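PDB 2Y2W: intracellular exo-alpha-(1->5)-L-arabinofuranosidase, which hydrolyses terminal alpha-(1->5)-linked L-arabinofuranosyl residues from arabinans, and also acts on wheat arabinoxylan, in plant cell wall degradation. Local coordinates for residues Val68-Arg73 and Gly113-Asn118. Sequence-based numbering, arbitrary orientation.
Sequences VEHLGR and GNFVSN
Glu69 and His70 reach from the loop after the first strand of the (beta/alpha)8 barrel to Gly113, Asn114 and Phe115 in the loop after the second, joining two loops of the predicted arabinofuranose-binding site. The Glu69 side chain is extended, with CG anti to the backbone N (chi1 -172°), which carries its carboxylate along Gly113. Glu69 CD lies 3.5 Å from Gly113 CA, so any side chain at Gly113 would clash. Phe115 N donates a nearly straight bond of 3.0 Å to Glu69 OE2, arriving on the anti side, 27° out of plane; Trp139 NE1 also binds OE2. A water donates to Glu69 OE1 and accepts from Asn114 N, so both carboxylate oxygens are held. His70 follows as the centre of an inverse gamma turn, its imidazole held by hydrogen bonds of NE2 with Tyr110 and ND1 with Glu143. The His70 ring forms an offset stack with that of Phe115, planes 10° and centroids 4.6 Å apart. An alanine in place of Phe115 would probably open a gap beside His70, leaving its imidazole without this partner. Closest to the ring centre sits His70 CB, 3.3 Å from the Phe115 centroid, in a CH-pi contact almost along the ring normal.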
loop_
_atom_site.group_PDB
_atom_site.type_symbol
_atom_site.label_atom_id
_atom_site.label_comp_id
_atom_site.label_asym_id
_atom_site.label_seq_id
_atom_site.Cartn_x
_atom_site.Cartn_y
_atom_site.Cartn_z
ATOM N N VAL D 68 26.159 -5.697 9.596
ATOM C CA VAL D 68 26.573 -4.307 9.454
ATOM C C VAL D 68 25.362 -3.444 9.094
ATOM O O VAL D 68 24.734 -3.630 8.045
ATOM C CB VAL D 68 27.710 -4.146 8.406
ATOM C CG1 VAL D 68 27.942 -2.685 8.072
ATOM C CG2 VAL D 68 28.996 -4.763 8.917
ATOM N N GLU D 69 25.033 -2.516 9.987
ATOM C CA GLU D 69 23.934 -1.586 9.776
ATOM C C GLU D 69 24.479 -0.169 9.657
ATOM O O GLU D 69 25.499 0.167 10.274
ATOM C CB GLU D 69 22.927 -1.673 10.932
ATOM C CG GLU D 69 21.630 -0.879 10.713
ATOM C CD GLU D 69 20.638 -0.991 11.867
ATOM O OE1 GLU D 69 20.830 -1.844 12.762
ATOM O OE2 GLU D 69 19.650 -0.224 11.872
ATOM N N HIS D 70 23.807 0.654 8.856
ATOM C CA HIS D 70 24.074 2.086 8.841
ATOM C C HIS D 70 23.567 2.684 10.151
ATOM O O HIS D 70 22.565 3.402 10.190
ATOM C CB HIS D 70 23.409 2.752 7.642
ATOM C CG HIS D 70 24.098 2.491 6.339
ATOM N ND1 HIS D 70 24.594 3.505 5.547
ATOM C CD2 HIS D 70 24.371 1.336 5.687
ATOM C CE1 HIS D 70 25.143 2.984 4.464
ATOM N NE2 HIS D 70 25.021 1.671 4.525
ATOM N N LEU D 71 24.279 2.352 11.224
ATOM C CA LEU D 71 23.960 2.771 12.576
ATOM C C LEU D 71 25.245 3.286 13.198
ATOM O O LEU D 71 26.296 2.650 13.076
ATOM C CB LEU D 71 23.448 1.572 13.376
ATOM C CG LEU D 71 22.773 1.693 14.746
ATOM C CD1 LEU D 71 22.333 0.312 15.190
ATOM C CD2 LEU D 71 23.663 2.319 15.817
ATOM N N GLY D 72 25.156 4.440 13.854
ATOM C CA GLY D 72 26.282 5.019 14.572
ATOM C C GLY D 72 27.544 5.034 13.741
ATOM O O GLY D 72 27.613 5.726 12.727
ATOM N N ARG D 73 28.531 4.245 14.163
ATOM C CA ARG D 73 29.842 4.211 13.507
ATOM C C ARG D 73 30.241 2.812 13.022
ATOM O O ARG D 73 31.431 2.512 12.880
ATOM C CB ARG D 73 30.922 4.799 14.429
ATOM C CG ARG D 73 30.778 6.296 14.675
ATOM C CD ARG D 73 31.803 6.836 15.669
ATOM N NE ARG D 73 33.174 6.765 15.161
ATOM C CZ ARG D 73 34.155 6.051 15.715
ATOM N NH1 ARG D 73 33.939 5.339 16.818
ATOM N NH2 ARG D 73 35.364 6.055 15.166
ATOM N N GLY D 113 18.145 -4.355 9.866
ATOM C CA GLY D 113 18.246 -3.270 10.842
ATOM C C GLY D 113 17.209 -2.191 10.627
ATOM O O GLY D 113 16.737 -1.992 9.506
ATOM N N ASN D 114 16.861 -1.491 11.704
ATOM C CA ASN D 114 15.874 -0.409 11.667
ATOM C C ASN D 114 16.105 0.601 10.547
ATOM O O ASN D 114 15.151 1.164 10.002
ATOM C CB ASN D 114 15.831 0.318 13.011
ATOM C CG ASN D 114 15.453 -0.592 14.156
ATOM O OD1 ASN D 114 15.075 -1.745 13.951
ATOM N ND2 ASN D 114 15.552 -0.076 15.377
ATOM N N PHE D 115 17.376 0.815 10.216
ATOM C CA PHE D 115 17.795 1.727 9.154
ATOM C C PHE D 115 17.068 1.474 7.833
ATOM O O PHE D 115 16.614 2.414 7.189
ATOM C CB PHE D 115 19.322 1.641 8.961
ATOM C CG PHE D 115 19.831 2.374 7.751
ATOM C CD1 PHE D 115 19.992 3.756 7.772
ATOM C CD2 PHE D 115 20.152 1.683 6.588
ATOM C CE1 PHE D 115 20.467 4.440 6.648
ATOM C CE2 PHE D 115 20.625 2.356 5.460
ATOM C CZ PHE D 115 20.782 3.738 5.492
ATOM N N VAL D 116 16.956 0.202 7.451
ATOM C CA VAL D 116 16.452 -0.199 6.129
ATOM C C VAL D 116 14.974 0.143 5.884
ATOM O O VAL D 116 14.563 0.315 4.734
ATOM C CB VAL D 116 16.736 -1.709 5.839
ATOM C CG1 VAL D 116 15.761 -2.615 6.580
ATOM C CG2 VAL D 116 16.705 -2.001 4.346
ATOM N N SER D 117 14.197 0.265 6.962
ATOM C CA SER D 117 12.758 0.534 6.872
ATOM C C SER D 117 12.387 1.901 6.275
ATOM O O SER D 117 11.245 2.107 5.861
ATOM C CB SER D 117 12.093 0.349 8.239
ATOM O OG SER D 117 12.072 -1.022 8.595
ATOM N N ASN D 118 13.346 2.823 6.233
ATOM C CA ASN D 118 13.150 4.101 5.546
ATOM C C ASN D 118 14.333 4.444 4.640
ATOM O O ASN D 118 14.811 5.579 4.607
ATOM C CB ASN D 118 12.828 5.228 6.543
ATOM C CG ASN D 118 14.049 5.718 7.306
ATOM O OD1 ASN D 118 14.370 6.905 7.272
ATOM N ND2 ASN D 118 14.734 4.809 7.994
HETATM O O HOH W 1 18.606 -1.843 14.173
#